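Local atomic coordinates of GTP cyclohydrolase 1 type 2 homolog (Thermus thermophilus, PDB entry 2YYB), a protein that is of unknown function but, as a member of the GTP cyclohydrolase I type 2/NIF3 family, probably binds two divalent metal cations. Residues Ser172-Leu177 against His192-Glu197; Asp143-Leu148 against Asn204-Gly209; His65-Gly70 against Arg81-Leu86; Asp4-Tyr9 against Phe229-Val234. All blocks are in the same frame, centred on the assembly; numbering follows the deposited sequence.

Overall arrangement
From the N terminus, the chain opens contact 4 with helix 3-13 and closes it only at 229-234, so the other three contacts all nest inside its loop. Contact 3 comes first, a short loop of its own from 65-70 to 81-86 that ties the loop after strand 60-63 to helix 77-88. It closes before contact 2 begins on helix 141-147. Contact 2 closes at strand 204-207, and contact 1 (172-177 with 192-197) lies within its span; none of the loops cross. Contacts 3 and 4 lie in the half of the fold built on the five-stranded sheet, contacts 1 and 2 in the half built on the four-stranded one. Contacts 1 and 2 meet through Y207.

Contact 1 (Ser172-Leu177 against His192-Glu197); sequences SGTGLL and HSVFHE
V194 is the hub, its isopropyl group set between T174 and L177. The apolar contacts carry nearly everything. L177 sends CD2 across to V194 CB, 3.3 Å away, and both valine methyls lie near L177 CD2. T174 meets V194 at about a right angle: its methyl CG2 sits 3.7 Å from V194 CG2, and T174 CB lies 4.0 Å from V194 CG1. With T174 OG1 between the backbone N and the carbonyl carbon (chi1 51°), CG2 lies opposite the carbonyl carbon and faces the valine. Y207 of strand 204-207 packs on T174 and V194 through its hydroxyl.

Polar groups stay at the margin. E197, its chain extended, brings OE2 to 4.0 Å from L177 CD2, while OE1 makes a salt bridge to R201. The backbone bond from L177 N to T174 O (2.7 Å) lies within the 3-10 turn, and the side-chain hydroxyl of T198 donates to V194 O. An alanine in place of V194 removes both methyls; T174 CG2 would probably lose its valine neighbour, and L177 CD2 would keep only CB. The chemistry implies that shape and burial of hydrocarbon hold the 3-10 turn against the start of helix 195-200, with OE1 of E197 paired to R201.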
loop_
_atom_site.group_PDB
_atom_site.type_symbol
_atom_site.label_atom_id
_atom_site.label_comp_id
_atom_site.label_asym_id
_atom_site.label_seq_id
_atom_site.Cartn_x
_atom_site.Cartn_y
_atom_site.Cartn_z
ATOM N N SER A 172 2.261 26.663 -1.775
ATOM C CA SER A 172 3.471 25.890 -2.041
ATOM C C SER A 172 3.365 25.181 -3.372
ATOM O O SER A 172 3.026 23.998 -3.419
ATOM C CB SER A 172 3.705 24.839 -0.943
ATOM O OG SER A 172 4.217 25.428 0.238
ATOM N N GLY A 173 3.678 25.888 -4.447
ATOM C CA GLY A 173 3.579 25.271 -5.753
ATOM C C GLY A 173 4.864 24.696 -6.308
ATOM O O GLY A 173 4.833 24.016 -7.331
ATOM N N THR A 174 5.990 24.945 -5.645
ATOM C CA THR A 174 7.271 24.435 -6.134
ATOM C C THR A 174 7.230 22.982 -6.567
ATOM O O THR A 174 7.870 22.614 -7.547
ATOM C CB THR A 174 8.398 24.578 -5.103
ATOM O OG1 THR A 174 7.973 24.026 -3.852
ATOM C CG2 THR A 174 8.794 26.040 -4.949
ATOM N N GLY A 175 6.489 22.154 -5.847
ATOM C CA GLY A 175 6.405 20.761 -6.232
ATOM C C GLY A 175 6.035 20.624 -7.699
ATOM O O GLY A 175 6.423 19.645 -8.348
ATOM N N LEU A 176 5.298 21.611 -8.220
ATOM C CA LEU A 176 4.860 21.630 -9.622
ATOM C C LEU A 176 5.889 22.185 -10.620
ATOM O O LEU A 176 5.626 22.218 -11.821
ATOM C CB LEU A 176 3.570 22.443 -9.766
ATOM C CG LEU A 176 2.234 21.833 -9.320
ATOM C CD1 LEU A 176 1.181 22.948 -9.159
ATOM C CD2 LEU A 176 1.782 20.790 -10.340
ATOM N N LEU A 177 7.048 22.619 -10.129
ATOM C CA LEU A 177 8.094 23.182 -10.982
ATOM C C LEU A 177 8.376 22.432 -12.287
ATOM O O LEU A 177 8.365 23.023 -13.362
ATOM C CB LEU A 177 9.395 23.302 -10.198
ATOM C CG LEU A 177 10.138 24.622 -10.386
ATOM C CD1 LEU A 177 9.218 25.764 -10.028
ATOM C CD2 LEU A 177 11.361 24.654 -9.505
ATOM N N HIS A 192 14.415 25.636 -0.957
ATOM C CA HIS A 192 15.814 25.495 -1.304
ATOM C C HIS A 192 16.000 24.381 -2.346
ATOM O O HIS A 192 16.730 24.540 -3.319
ATOM C CB HIS A 192 16.637 25.155 -0.066
ATOM C CG HIS A 192 18.067 24.822 -0.370
ATOM N ND1 HIS A 192 19.018 25.782 -0.652
ATOM C CD2 HIS A 192 18.699 23.628 -0.483
ATOM C CE1 HIS A 192 20.170 25.192 -0.922
ATOM N NE2 HIS A 192 20.002 23.885 -0.828
ATOM N N SER A 193 15.332 23.248 -2.149
ATOM C CA SER A 193 15.486 22.133 -3.076
ATOM C C SER A 193 15.136 22.387 -4.551
ATOM O O SER A 193 15.374 21.510 -5.375
ATOM C CB SER A 193 14.694 20.924 -2.583
ATOM O OG SER A 193 13.304 21.167 -2.662
ATOM N N VAL A 194 14.566 23.543 -4.900
ATOM C CA VAL A 194 14.251 23.788 -6.309
ATOM C C VAL A 194 15.072 24.916 -6.897
ATOM O O VAL A 194 14.896 25.282 -8.053
ATOM C CB VAL A 194 12.759 24.121 -6.558
ATOM C CG1 VAL A 194 11.889 22.946 -6.150
ATOM C CG2 VAL A 194 12.379 25.392 -5.828
ATOM N N PHE A 195 15.976 25.464 -6.102
ATOM C CA PHE A 195 16.828 26.542 -6.565
ATOM C C PHE A 195 17.541 26.243 -7.894
ATOM O O PHE A 195 17.204 26.812 -8.926
ATOM C CB PHE A 195 17.872 26.862 -5.510
ATOM C CG PHE A 195 18.611 28.127 -5.776
ATOM C CD1 PHE A 195 17.991 29.357 -5.576
ATOM C CD2 PHE A 195 19.908 28.097 -6.261
ATOM C CE1 PHE A 195 18.657 30.544 -5.856
ATOM C CE2 PHE A 195 20.582 29.274 -6.545
ATOM C CZ PHE A 195 19.954 30.502 -6.341
ATOM N N HIS A 196 18.526 25.351 -7.869
ATOM C CA HIS A 196 19.286 25.036 -9.071
ATOM C C HIS A 196 18.464 24.602 -10.265
ATOM O O HIS A 196 18.758 24.987 -11.398
ATOM C CB HIS A 196 20.365 23.999 -8.749
ATOM C CG HIS A 196 21.412 24.521 -7.814
ATOM N ND1 HIS A 196 22.337 25.469 -8.196
ATOM C CD2 HIS A 196 21.614 24.312 -6.489
ATOM C CE1 HIS A 196 23.060 25.823 -7.148
ATOM N NE2 HIS A 196 22.640 25.135 -6.101
ATOM N N GLU A 197 17.423 23.820 -10.024
ATOM C CA GLU A 197 16.601 23.379 -11.133
ATOM C C GLU A 197 15.978 24.609 -11.829
ATOM O O GLU A 197 15.992 24.716 -13.060
ATOM C CB GLU A 197 15.512 22.433 -10.641
ATOM C CG GLU A 197 14.778 21.774 -11.774
ATOM C CD GLU A 197 13.423 21.223 -11.371
ATOM O OE1 GLU A 197 12.638 20.867 -12.284
ATOM O OE2 GLU A 197 13.151 21.146 -10.151
#

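Contact 2 (Asp143-Leu148 against Asn204-Gly209); sequences DRLGQL and NVIYAG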
loop_
_atom_site.group_PDB
_atom_site.type_symbol
_atom_site.label_atom_id
_atom_site.label_comp_id
_atom_site.label_asym_id
_atom_site.label_seq_id
_atom_site.Cartn_x
_atom_site.Cartn_y
_atom_site.Cartn_z
ATOM N N ASP A 143 6.415 44.055 -9.425
ATOM C CA ASP A 143 5.998 45.261 -8.745
ATOM C C ASP A 143 4.491 45.283 -8.539
ATOM O O ASP A 143 4.023 45.690 -7.479
ATOM C CB ASP A 143 6.496 46.464 -9.524
ATOM C CG ASP A 143 8.002 46.551 -9.506
ATOM O OD1 ASP A 143 8.549 47.159 -8.558
ATOM O OD2 ASP A 143 8.644 45.977 -10.421
ATOM N N ARG A 144 3.725 44.834 -9.528
ATOM C CA ARG A 144 2.281 44.805 -9.349
ATOM C C ARG A 144 2.039 43.920 -8.120
ATOM O O ARG A 144 1.273 44.266 -7.209
ATOM C CB ARG A 144 1.588 44.222 -10.587
ATOM C CG ARG A 144 1.837 45.020 -11.861
ATOM C CD ARG A 144 1.009 44.496 -13.033
ATOM N NE ARG A 144 1.455 45.031 -14.321
ATOM C CZ ARG A 144 1.006 44.623 -15.511
ATOM N NH1 ARG A 144 0.086 43.668 -15.593
ATOM N NH2 ARG A 144 1.489 45.156 -16.628
ATOM N N LEU A 145 2.731 42.786 -8.092
ATOM C CA LEU A 145 2.633 41.858 -6.980
ATOM C C LEU A 145 2.875 42.605 -5.683
ATOM O O LEU A 145 2.020 42.637 -4.808
ATOM C CB LEU A 145 3.670 40.747 -7.142
ATOM C CG LEU A 145 3.172 39.408 -7.695
ATOM C CD1 LEU A 145 1.899 39.606 -8.505
ATOM C CD2 LEU A 145 4.272 38.755 -8.525
ATOM N N GLY A 146 4.046 43.218 -5.579
ATOM C CA GLY A 146 4.400 43.960 -4.387
ATOM C C GLY A 146 3.386 44.993 -3.924
ATOM O O GLY A 146 3.151 45.137 -2.724
ATOM N N GLN A 147 2.782 45.728 -4.850
ATOM C CA GLN A 147 1.813 46.733 -4.436
ATOM C C GLN A 147 0.449 46.085 -4.229
ATOM O O GLN A 147 -0.418 46.628 -3.548
ATOM C CB GLN A 147 1.747 47.904 -5.450
ATOM C CG GLN A 147 1.363 47.564 -6.893
ATOM C CD GLN A 147 -0.117 47.255 -7.066
ATOM O OE1 GLN A 147 -0.968 47.839 -6.384
ATOM N NE2 GLN A 147 -0.435 46.348 -7.996
ATOM N N LEU A 148 0.274 44.907 -4.804
ATOM C CA LEU A 148 -0.975 44.174 -4.664
ATOM C C LEU A 148 -0.824 43.251 -3.454
ATOM O O LEU A 148 -1.670 42.406 -3.208
ATOM C CB LEU A 148 -1.206 43.338 -5.916
ATOM C CG LEU A 148 -2.535 42.639 -6.155
ATOM C CD1 LEU A 148 -3.566 43.651 -6.602
ATOM C CD2 LEU A 148 -2.357 41.597 -7.236
ATOM N N ASN A 204 11.493 31.446 -14.932
ATOM C CA ASN A 204 11.335 32.712 -14.243
ATOM C C ASN A 204 10.358 32.331 -13.153
ATOM O O ASN A 204 9.317 31.719 -13.445
ATOM C CB ASN A 204 10.684 33.758 -15.147
ATOM C CG ASN A 204 11.685 34.523 -15.991
ATOM O OD1 ASN A 204 11.334 35.014 -17.072
ATOM N ND2 ASN A 204 12.927 34.650 -15.504
ATOM N N VAL A 205 10.688 32.656 -11.908
ATOM C CA VAL A 205 9.795 32.325 -10.810
ATOM C C VAL A 205 9.722 33.468 -9.831
ATOM O O VAL A 205 10.752 34.038 -9.465
ATOM C CB VAL A 205 10.262 31.064 -10.029
ATOM C CG1 VAL A 205 9.291 30.771 -8.886
ATOM C CG2 VAL A 205 10.362 29.884 -10.955
ATOM N N ILE A 206 8.505 33.810 -9.415
ATOM C CA ILE A 206 8.305 34.884 -8.439
ATOM C C ILE A 206 7.607 34.285 -7.214
ATOM O O ILE A 206 6.530 33.686 -7.342
ATOM C CB ILE A 206 7.375 36.027 -8.973
ATOM C CG1 ILE A 206 7.936 36.656 -10.248
ATOM C CG2 ILE A 206 7.209 37.099 -7.893
ATOM C CD1 ILE A 206 9.138 37.518 -10.012
ATOM N N TYR A 207 8.218 34.446 -6.043
ATOM C CA TYR A 207 7.653 33.947 -4.776
ATOM C C TYR A 207 7.058 35.136 -4.031
ATOM O O TYR A 207 7.790 35.983 -3.532
ATOM C CB TYR A 207 8.743 33.277 -3.919
ATOM C CG TYR A 207 9.258 32.008 -4.545
ATOM C CD1 TYR A 207 8.420 30.906 -4.705
ATOM C CD2 TYR A 207 10.559 31.928 -5.058
ATOM C CE1 TYR A 207 8.856 29.757 -5.368
ATOM C CE2 TYR A 207 11.004 30.773 -5.724
ATOM C CZ TYR A 207 10.142 29.702 -5.875
ATOM O OH TYR A 207 10.534 28.582 -6.559
ATOM N N ALA A 208 5.729 35.195 -3.959
ATOM C CA ALA A 208 5.065 36.319 -3.305
ATOM C C ALA A 208 4.515 36.078 -1.892
ATOM O O ALA A 208 3.727 36.885 -1.381
ATOM C CB ALA A 208 3.965 36.847 -4.216
ATOM N N GLY A 209 4.934 34.982 -1.263
ATOM C CA GLY A 209 4.486 34.678 0.087
ATOM C C GLY A 209 3.362 33.663 0.131
ATOM O O GLY A 209 2.448 33.727 -0.681
#
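L145 meets I206 and A208 on one side of strand 204-207, while the aromatic ring of the strand, Y207, points to the other. Over one face of that ring lies V205 CG1, 3.3 Å above the plane and nearer the ring's border than its middle, a neighbour from the same strand two residues earlier. L154 and T187 of the flanking strands also touch the tyrosine.

On the helix side everything passes through one leucine. L145 leans CD2 toward I206 CG2, and the two methyls are 3.4 Å apart; L145 CD2 is also 4.2 Å from I206 CB. The isoleucine can present that methyl because CG1 stands beside the backbone N (chi1 -59°), which leaves CG2 opposite it. A looser touch follows two residues along, where L145 CG lies 4.4 Å from A208 CB. I206 is flanked by V155 and L184 from the two adjacent strands, and L145 also touches L116, so the leucine is set among hydrocarbon. Helix 141-147 is near its end at this point: L148, the residue that leaves helical geometry, still donates its N to R144 O (2.7 Å).

The arrangement is that of an alpha/beta layer: a helix laid on one face of the four-stranded mixed sheet, with 204-207 as an inner strand, and the segments of contact 1 packed on the other face. A208 then leads toward H210 and E214, both predicted ligands of a divalent metal cation.

Contact 3 (His65-Gly70 against Arg81-Leu86); sequences HGLFWG and RRLETL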
loop_
_atom_site.group_PDB
_atom_site.type_symbol
_atom_site.label_atom_id
_atom_site.label_comp_id
_atom_site.label_asym_id
_atom_site.label_seq_id
_atom_site.Cartn_x
_atom_site.Cartn_y
_atom_site.Cartn_z
ATOM N N HIS A 65 -6.873 27.235 5.359
ATOM C CA HIS A 65 -6.129 26.192 6.062
ATOM C C HIS A 65 -6.829 25.857 7.387
ATOM O O HIS A 65 -6.674 26.581 8.380
ATOM C CB HIS A 65 -4.692 26.671 6.326
ATOM C CG HIS A 65 -3.897 26.939 5.081
ATOM N ND1 HIS A 65 -3.625 25.963 4.142
ATOM C CD2 HIS A 65 -3.305 28.071 4.625
ATOM C CE1 HIS A 65 -2.901 26.483 3.164
ATOM N NE2 HIS A 65 -2.694 27.761 3.433
ATOM N N GLY A 66 -7.592 24.767 7.397
ATOM C CA GLY A 66 -8.325 24.376 8.584
ATOM C C GLY A 66 -7.601 23.577 9.652
ATOM O O GLY A 66 -6.381 23.555 9.724
ATOM N N LEU A 67 -8.373 22.893 10.482
ATOM C CA LEU A 67 -7.827 22.122 11.588
ATOM C C LEU A 67 -7.499 20.667 11.329
ATOM O O LEU A 67 -6.650 20.098 12.013
ATOM C CB LEU A 67 -8.791 22.173 12.767
ATOM C CG LEU A 67 -8.991 23.507 13.468
ATOM C CD1 LEU A 67 -10.077 23.347 14.508
ATOM C CD2 LEU A 67 -7.691 23.958 14.101
ATOM N N PHE A 68 -8.162 20.064 10.350
ATOM C CA PHE A 68 -7.959 18.657 10.068
ATOM C C PHE A 68 -7.203 18.312 8.787
ATOM O O PHE A 68 -7.400 18.939 7.747
ATOM C CB PHE A 68 -9.320 17.969 10.081
ATOM C CG PHE A 68 -10.036 18.093 11.394
ATOM C CD1 PHE A 68 -9.529 17.480 12.537
ATOM C CD2 PHE A 68 -11.186 18.865 11.507
ATOM C CE1 PHE A 68 -10.153 17.639 13.759
ATOM C CE2 PHE A 68 -11.813 19.026 12.737
ATOM C CZ PHE A 68 -11.297 18.416 13.856
ATOM N N TRP A 69 -6.340 17.300 8.878
ATOM C CA TRP A 69 -5.550 16.849 7.739
ATOM C C TRP A 69 -5.395 15.327 7.716
ATOM O O TRP A 69 -4.353 14.828 7.320
ATOM C CB TRP A 69 -4.155 17.493 7.767
ATOM C CG TRP A 69 -4.160 18.992 7.926
ATOM C CD1 TRP A 69 -4.134 19.693 9.102
ATOM C CD2 TRP A 69 -4.232 19.973 6.876
ATOM N NE1 TRP A 69 -4.185 21.046 8.849
ATOM C CE2 TRP A 69 -4.246 21.247 7.494
ATOM C CE3 TRP A 69 -4.283 19.900 5.474
ATOM C CZ2 TRP A 69 -4.310 22.441 6.760
ATOM C CZ3 TRP A 69 -4.345 21.099 4.736
ATOM C CH2 TRP A 69 -4.359 22.349 5.388
ATOM N N GLY A 70 -6.425 14.593 8.131
ATOM C CA GLY A 70 -6.334 13.138 8.138
ATOM C C GLY A 70 -5.650 12.594 9.392
ATOM O O GLY A 70 -5.855 11.445 9.792
ATOM N N ARG A 81 -7.519 24.650 23.502
ATOM C CA ARG A 81 -7.782 26.088 23.608
ATOM C C ARG A 81 -8.481 26.637 22.377
ATOM O O ARG A 81 -9.374 27.488 22.496
ATOM C CB ARG A 81 -6.496 26.880 23.883
ATOM C CG ARG A 81 -5.957 26.676 25.307
ATOM C CD ARG A 81 -4.884 27.677 25.673
ATOM N NE ARG A 81 -3.723 27.543 24.806
ATOM C CZ ARG A 81 -2.822 26.574 24.915
ATOM N NH1 ARG A 81 -2.944 25.651 25.872
ATOM N NH2 ARG A 81 -1.809 26.512 24.055
ATOM N N ARG A 82 -8.110 26.137 21.201
ATOM C CA ARG A 82 -8.741 26.601 19.977
ATOM C C ARG A 82 -10.252 26.330 19.993
ATOM O O ARG A 82 -11.069 27.221 19.677
ATOM C CB ARG A 82 -8.103 25.931 18.761
ATOM C CG ARG A 82 -6.729 26.447 18.417
ATOM C CD ARG A 82 -6.099 25.550 17.390
ATOM N NE ARG A 82 -4.832 26.090 16.913
ATOM C CZ ARG A 82 -4.180 25.642 15.841
ATOM N NH1 ARG A 82 -4.677 24.643 15.131
ATOM N NH2 ARG A 82 -3.028 26.195 15.483
ATOM N N LEU A 83 -10.613 25.102 20.365
ATOM C CA LEU A 83 -12.006 24.708 20.428
ATOM C C LEU A 83 -12.792 25.470 21.496
ATOM O O LEU A 83 -13.958 25.803 21.290
ATOM C CB LEU A 83 -12.115 23.204 20.679
ATOM C CG LEU A 83 -11.492 22.332 19.606
ATOM C CD1 LEU A 83 -11.805 20.882 19.914
ATOM C CD2 LEU A 83 -12.040 22.729 18.241
ATOM N N GLU A 84 -12.170 25.740 22.638
ATOM C CA GLU A 84 -12.854 26.478 23.694
ATOM C C GLU A 84 -13.287 27.835 23.150
ATOM O O GLU A 84 -14.396 28.299 23.431
ATOM C CB GLU A 84 -11.939 26.666 24.916
ATOM C CG GLU A 84 -11.713 25.401 25.699
ATOM C CD GLU A 84 -10.797 25.588 26.894
ATOM O OE1 GLU A 84 -9.622 25.995 26.696
ATOM O OE2 GLU A 84 -11.247 25.319 28.037
ATOM N N THR A 85 -12.401 28.460 22.377
ATOM C CA THR A 85 -12.645 29.757 21.768
ATOM C C THR A 85 -13.782 29.673 20.753
ATOM O O THR A 85 -14.721 30.463 20.791
ATOM C CB THR A 85 -11.385 30.248 21.073
ATOM O OG1 THR A 85 -10.326 30.276 22.022
ATOM C CG2 THR A 85 -11.564 31.625 20.509
ATOM N N LEU A 86 -13.722 28.726 19.831
ATOM C CA LEU A 86 -14.829 28.640 18.893
ATOM C C LEU A 86 -16.117 28.404 19.691
ATOM O O LEU A 86 -17.102 29.104 19.489
ATOM C CB LEU A 86 -14.623 27.517 17.869
ATOM C CG LEU A 86 -13.399 27.600 16.950
ATOM C CD1 LEU A 86 -13.428 26.413 16.010
ATOM C CD2 LEU A 86 -13.382 28.894 16.153
#
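L67 reaches from the loop after strand 60-63 toward R82 and L83 on helix 77-88, and its chain can be walked outward. CB lies 4.2 Å above the ring plane of its own neighbour F68, displaced from the middle of the ring toward its border. At CG the chain divides, its first torsion (chi1 -67°) having set that carbon opposite the carbonyl carbon. One branch, CD1, comes 4.3 Å from L83 CD2, a methyl-to-methyl touch. The other, CD2, runs against the arginine: it is 4.0 Å from R82 CD and 3.3 Å from R82 NH1. The two side chains lie alongside, running opposite ways, with R82 stretched out from CG to NE.

The charge of R82 is answered across a subunit boundary, where NE forms a salt bridge with E200 of the second subunit; H196 of that subunit packs on the arginine too. Around the leucine, V30 of strand 27-30 and L93 of strand 92-95 add hydrocarbon, and L67 N donates to Q29 OE1. L83 in turn packs on L83 of the third subunit, which places this helix at an interface.

Strand 60-63, this loop, helix 77-88 and strand 92-95, parallel to and next to the first, make a beta-alpha-beta crossover. The loop begins with H65, a predicted ligand of a divalent metal cation, as might be expected at the end of a strand in such a fold.

Contact 4 (Asp4-Tyr9 against Phe229-Val234); sequences DELVRY and FGLPWV
The T-shaped aromatic pair of Y9 and F229 joins the N-terminal helix 3-13 to the end of helix 216-229. F229 gives its edge and Y9 its face: the ring planes stand at 89° and the centroids are 5.2 Å apart. The phenylalanine leads with CE2, which hangs 3.7 Å above the tyrosine plane, closer to the border of the ring than to its middle. Its closest neighbour there is Y9 CD2, at 3.8 Å, and F229 CZ reaches Y9 CG at 4.1 Å. The tyrosine ring is carried out to meet it because CG is turned opposite the backbone N (chi1 176°).

Y9 OH is hydrogen-bonded to H224 NE2 on helix 216-229, so the ring is gripped at its far end as well as over its face. With an alanine in place of Y9, the F229 edge would probably lose the face it points into, and H224 NE2 its hydroxyl partner.

After F229 the chain leaves the helix at G230, with positive phi, and turns into strand 233-235. That strand runs parallel to 39-42 at the border of the five-stranded sheet, with V234 bonded through its backbone to V39 and A41; helix 3-13 packs on the same sheet through L6 and V7, which touch F60.

The second part of the contact is aliphatic. The two leucines meet end to end through their CD1 methyls, CD1 of L6 lying 4.1 Å from CD1 of L231. M1 touches both leucines and F229, while L225 of helix 216-229 adds a further hydrocarbon neighbour to L6.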
loop_
_atom_site.group_PDB
_atom_site.type_symbol
_atom_site.label_atom_id
_atom_site.label_comp_id
_atom_site.label_asym_id
_atom_site.label_seq_id
_atom_site.Cartn_x
_atom_site.Cartn_y
_atom_site.Cartn_z
ATOM N N ASP A 4 -27.052 25.622 8.245
ATOM C CA ASP A 4 -27.089 24.411 7.454
ATOM C C ASP A 4 -27.285 24.678 5.957
ATOM O O ASP A 4 -26.820 23.900 5.124
ATOM C CB ASP A 4 -28.159 23.478 8.027
ATOM C CG ASP A 4 -27.812 23.007 9.438
ATOM O OD1 ASP A 4 -28.730 22.793 10.257
ATOM O OD2 ASP A 4 -26.604 22.846 9.725
ATOM N N GLU A 5 -27.955 25.774 5.608
ATOM C CA GLU A 5 -28.140 26.099 4.197
ATOM C C GLU A 5 -26.852 26.710 3.669
ATOM O O GLU A 5 -26.451 26.458 2.532
ATOM C CB GLU A 5 -29.272 27.099 4.001
ATOM C CG GLU A 5 -30.588 26.643 4.544
ATOM C CD GLU A 5 -31.658 27.696 4.367
ATOM O OE1 GLU A 5 -31.296 28.903 4.319
ATOM O OE2 GLU A 5 -32.854 27.318 4.291
ATOM N N LEU A 6 -26.220 27.530 4.503
ATOM C CA LEU A 6 -24.961 28.155 4.137
ATOM C C LEU A 6 -23.940 27.038 3.867
ATOM O O LEU A 6 -23.219 27.082 2.875
ATOM C CB LEU A 6 -24.452 29.058 5.265
ATOM C CG LEU A 6 -23.814 30.407 4.885
ATOM C CD1 LEU A 6 -22.719 30.778 5.905
ATOM C CD2 LEU A 6 -23.235 30.336 3.479
ATOM N N VAL A 7 -23.887 26.029 4.731
ATOM C CA VAL A 7 -22.940 24.948 4.520
ATOM C C VAL A 7 -23.275 24.171 3.234
ATOM O O VAL A 7 -22.377 23.824 2.461
ATOM C CB VAL A 7 -22.895 23.986 5.733
ATOM C CG1 VAL A 7 -22.013 22.801 5.421
ATOM C CG2 VAL A 7 -22.348 24.714 6.954
ATOM N N ARG A 8 -24.560 23.921 2.999
ATOM C CA ARG A 8 -24.999 23.207 1.805
ATOM C C ARG A 8 -24.613 23.992 0.555
ATOM O O ARG A 8 -24.040 23.437 -0.389
ATOM C CB ARG A 8 -26.513 23.020 1.832
ATOM C CG ARG A 8 -26.994 21.593 1.657
ATOM C CD ARG A 8 -28.052 21.282 2.696
ATOM N NE ARG A 8 -28.967 22.407 2.880
ATOM C CZ ARG A 8 -29.731 22.585 3.956
ATOM N NH1 ARG A 8 -29.692 21.702 4.950
ATOM N NH2 ARG A 8 -30.520 23.654 4.051
ATOM N N TYR A 9 -24.923 25.286 0.554
ATOM C CA TYR A 9 -24.589 26.124 -0.585
ATOM C C TYR A 9 -23.092 26.075 -0.857
ATOM O O TYR A 9 -22.674 25.756 -1.972
ATOM C CB TYR A 9 -24.993 27.569 -0.338
ATOM C CG TYR A 9 -24.571 28.500 -1.460
ATOM C CD1 TYR A 9 -25.226 28.475 -2.706
ATOM C CD2 TYR A 9 -23.535 29.422 -1.278
ATOM C CE1 TYR A 9 -24.860 29.360 -3.742
ATOM C CE2 TYR A 9 -23.166 30.301 -2.304
ATOM C CZ TYR A 9 -23.833 30.265 -3.529
ATOM O OH TYR A 9 -23.477 31.144 -4.524
ATOM N N PHE A 229 -26.433 36.854 -0.284
ATOM C CA PHE A 229 -27.220 36.638 0.924
ATOM C C PHE A 229 -27.208 37.831 1.850
ATOM O O PHE A 229 -27.802 37.794 2.925
ATOM C CB PHE A 229 -26.695 35.431 1.692
ATOM C CG PHE A 229 -26.794 34.143 0.940
ATOM C CD1 PHE A 229 -28.028 33.619 0.600
ATOM C CD2 PHE A 229 -25.644 33.442 0.587
ATOM C CE1 PHE A 229 -28.127 32.417 -0.080
ATOM C CE2 PHE A 229 -25.731 32.240 -0.094
ATOM C CZ PHE A 229 -26.975 31.721 -0.430
ATOM N N GLY A 230 -26.514 38.884 1.457
ATOM C CA GLY A 230 -26.480 40.062 2.298
ATOM C C GLY A 230 -25.789 39.875 3.632
ATOM O O GLY A 230 -25.935 40.715 4.521
ATOM N N LEU A 231 -25.047 38.782 3.797
ATOM C CA LEU A 231 -24.316 38.567 5.050
ATOM C C LEU A 231 -23.127 39.534 5.082
ATOM O O LEU A 231 -22.381 39.657 4.122
ATOM C CB LEU A 231 -23.787 37.121 5.162
ATOM C CG LEU A 231 -24.767 35.947 5.324
ATOM C CD1 LEU A 231 -24.020 34.627 5.188
ATOM C CD2 LEU A 231 -25.486 36.023 6.678
ATOM N N PRO A 232 -22.982 40.282 6.169
ATOM C CA PRO A 232 -21.845 41.195 6.232
ATOM C C PRO A 232 -20.613 40.349 6.586
ATOM O O PRO A 232 -20.748 39.240 7.121
ATOM C CB PRO A 232 -22.233 42.140 7.358
ATOM C CG PRO A 232 -23.060 41.258 8.261
ATOM C CD PRO A 232 -23.921 40.526 7.274
ATOM N N TRP A 233 -19.417 40.847 6.286
ATOM C CA TRP A 233 -18.226 40.083 6.620
ATOM C C TRP A 233 -17.050 40.961 6.998
ATOM O O TRP A 233 -17.040 42.155 6.722
ATOM C CB TRP A 233 -17.833 39.143 5.470
ATOM C CG TRP A 233 -17.370 39.824 4.210
ATOM C CD1 TRP A 233 -18.154 40.397 3.258
ATOM C CD2 TRP A 233 -16.008 40.017 3.778
ATOM N NE1 TRP A 233 -17.374 40.934 2.258
ATOM C CE2 TRP A 233 -16.053 40.719 2.553
ATOM C CE3 TRP A 233 -14.758 39.663 4.307
ATOM C CZ2 TRP A 233 -14.894 41.080 1.844
ATOM C CZ3 TRP A 233 -13.596 40.024 3.597
ATOM C CH2 TRP A 233 -13.679 40.726 2.380
ATOM N N VAL A 234 -16.074 40.353 7.658
ATOM C CA VAL A 234 -14.866 41.044 8.077
ATOM C C VAL A 234 -13.661 40.148 7.783
ATOM O O VAL A 234 -13.773 38.928 7.821
ATOM C CB VAL A 234 -14.908 41.350 9.578
ATOM C CG1 VAL A 234 -15.114 40.070 10.363
ATOM C CG2 VAL A 234 -13.622 42.018 10.001
#